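Local coordinates for glutathione S-transferase family protein (Pseudomonas putida, PDB 3LXZ), which probably conjugates reduced glutathione to a wide range of hydrophobic electrophiles, as a dimeric glutathione S-transferase, at the interface of chains A and B. Sequence-based numbering; all coordinates share one arbitrary frame. Chains: chain A/B, Glutathione S-transferase family protein.

The interface of chains A and B. Residues chain A 46, 60-62; chain B 92, 96, 136, 140.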
ATOM      1  N   PRO A  46      14.456   2.147  -4.275  1.00 18.08           N
ATOM      2  CA  PRO A  46      15.009   2.419  -2.937  1.00 17.05           C
ATOM      3  C   PRO A  46      14.736   1.415  -1.838  1.00 15.73           C
ATOM      4  O   PRO A  46      15.380   1.504  -0.829  1.00 15.16           O
ATOM      5  CB  PRO A  46      14.399   3.754  -2.528  1.00 17.66           C
ATOM      6  CG  PRO A  46      13.502   4.223  -3.681  1.00 18.95           C
ATOM      7  CD  PRO A  46      13.656   3.271  -4.819  1.00 17.68           C
ATOM      8  N   LEU A  60      10.653   6.095 -10.951  1.00 18.16           N
ATOM      9  CA  LEU A  60       9.536   5.882 -10.005  1.00 17.86           C
ATOM     10  C   LEU A  60       9.419   4.399  -9.732  1.00 16.31           C
ATOM     11  O   LEU A  60       9.410   3.614 -10.687  1.00 18.09           O
ATOM     12  CB  LEU A  60       8.200   6.354 -10.603  1.00 17.79           C
ATOM     13  CG  LEU A  60       7.889   7.834 -10.748  1.00 19.84           C
ATOM     14  CD1 LEU A  60       6.658   8.065 -11.599  1.00 23.03           C
ATOM     15  CD2 LEU A  60       7.726   8.498  -9.367  1.00 22.54           C
ATOM     16  N   SER A  61       9.348   3.998  -8.456  1.00 16.67           N
ATOM     17  CA  SER A  61       9.132   2.613  -8.058  1.00 16.36           C
ATOM     18  C   SER A  61       7.712   2.451  -7.511  1.00 16.64           C
ATOM     19  O   SER A  61       7.005   3.439  -7.356  1.00 16.83           O
ATOM     20  CB  SER A  61      10.175   2.188  -6.998  1.00 16.87           C
ATOM     21  OG  SER A  61       9.878   2.811  -5.756  1.00 19.44           O
ATOM     22  N   GLU A  62       7.297   1.207  -7.229  1.00 17.40           N
ATOM     23  CA  GLU A  62       5.959   0.837  -6.675  1.00 16.43           C
ATOM     24  C   GLU A  62       4.892   0.797  -7.773  1.00 16.74           C
ATOM     25  O   GLU A  62       4.501   1.855  -8.309  1.00 16.14           O
ATOM     26  CB  GLU A  62       5.468   1.767  -5.546  1.00 17.15           C
ATOM     27  CG  GLU A  62       6.418   1.831  -4.323  1.00 16.65           C
ATOM     28  CD  GLU A  62       6.503   0.528  -3.543  1.00 19.95           C
ATOM     29  OE1 GLU A  62       5.518  -0.255  -3.538  1.00 23.89           O
ATOM     30  OE2 GLU A  62       7.555   0.286  -2.902  1.00 19.45           O
TER
ATOM     31  N   GLU B  92       5.063   7.910  -3.884  1.00 14.33           N
ATOM     32  CA  GLU B  92       6.075   6.893  -3.694  1.00 13.73           C
ATOM     33  C   GLU B  92       6.617   6.943  -2.264  1.00 14.43           C
ATOM     34  O   GLU B  92       6.728   5.892  -1.573  1.00 14.22           O
ATOM     35  CB  GLU B  92       7.229   7.088  -4.680  1.00 14.84           C
ATOM     36  CG  GLU B  92       8.268   5.957  -4.624  1.00 15.59           C
ATOM     37  CD  GLU B  92       9.538   6.338  -5.334  1.00 21.32           C
ATOM     38  OE1 GLU B  92       9.942   7.514  -5.194  1.00 23.05           O
ATOM     39  OE2 GLU B  92      10.133   5.479  -6.049  1.00 21.43           O
ATOM     40  N   GLU B  96       6.075   4.208   0.606  1.00 15.02           N
ATOM     41  CA  GLU B  96       7.232   3.579   1.250  1.00 14.74           C
ATOM     42  C   GLU B  96       7.160   3.682   2.785  1.00 15.10           C
ATOM     43  O   GLU B  96       7.541   2.733   3.495  1.00 14.59           O
ATOM     44  CB  GLU B  96       8.543   4.209   0.775  1.00 15.87           C
ATOM     45  CG  GLU B  96       8.926   3.732  -0.611  1.00 17.25           C
ATOM     46  CD  GLU B  96       9.969   4.634  -1.268  1.00 21.58           C
ATOM     47  OE1 GLU B  96      10.278   5.711  -0.692  1.00 18.82           O
ATOM     48  OE2 GLU B  96      10.461   4.255  -2.360  1.00 22.17           O
ATOM     49  N   THR B 136      15.470   3.123   3.564  1.00 14.33           N
ATOM     50  CA  THR B 136      14.788   3.544   2.338  1.00 14.50           C
ATOM     51  C   THR B 136      14.328   4.968   2.413  1.00 14.91           C
ATOM     52  O   THR B 136      14.542   5.731   1.465  1.00 14.78           O
ATOM     53  CB  THR B 136      13.580   2.637   2.045  1.00 14.30           C
ATOM     54  OG1 THR B 136      14.076   1.355   1.713  1.00 14.71           O
ATOM     55  CG2 THR B 136      12.774   3.185   0.862  1.00 14.36           C
ATOM     56  N   ASN B 140      15.714   8.006  -0.052  1.00 16.04           N
ATOM     57  CA  ASN B 140      14.756   8.527  -1.031  1.00 17.04           C
ATOM     58  C   ASN B 140      14.151   9.874  -0.683  1.00 16.36           C
ATOM     59  O   ASN B 140      13.714  10.597  -1.587  1.00 17.68           O
ATOM     60  CB  ASN B 140      13.633   7.494  -1.317  1.00 16.55           C
ATOM     61  CG  ASN B 140      12.948   7.715  -2.667  1.00 17.55           C
ATOM     62  OD1 ASN B 140      13.583   8.071  -3.649  1.00 19.92           O
ATOM     63  ND2 ASN B 140      11.655   7.457  -2.724  1.00 17.35           N
TER
HETATM   64  O   HOH W   1       9.790   1.783  -3.398  1.00 19.57           O
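Where A:Ser61 and A:Pro46 of the thioredoxin-like N-terminal domain meet B:Glu92 and B:Thr136 on helices 84-106 and 120-140 of the other subunit's C-terminal domain, a polar patch helps to join the two-fold glutathione S-transferase dimer, and its twin repeats it with the chains exchanged. It illustrates how one carboxylate can link subunits, one oxygen facing the partner and the other held by its own chain. OE2 of B:Glu92 takes two donors from A:Ser61: the hydroxyl OG at 2.7 Å, on its anti side and near the carboxylate plane, and the backbone N at 2.9 Å, from well above that plane. The glutamate's CG lies anti to its backbone N (chi1 -174°) and the chain runs on extended, carrying the carboxylate across to the end of strand 58-61. Behind it, B:Asn140 ND2 donates to B:Glu92 OE1 at 3.0 Å, nearly straight at the hydrogen though from steeply above the carboxylate plane, and also to OE1 of B:Glu96, on its syn side near the plane. Replacing B:Glu92 with alanine would probably leave the hydroxyl and backbone N-H of A:Ser61 without this acceptor and B:Asn140 ND2 with B:Glu96 as its remaining carboxylate partner here. A:Pro46 points the CG corner of its ring at the face of the B:Asn140 amide, 3.7 Å from the amide carbon CG, with the B:Glu96 side chain crossing it at about a right angle. A water bridges A:Ser61 OG to OE2 of A:Glu62 and of B:Glu96, probably easing the closeness of two like-charged carboxylates whose OE2 atoms are 4.9 Å apart. At the patch's far end, the hydroxyl OG1 of B:Thr136 donates to A:Pro46 O at 2.9 Å, from above the carbonyl plane.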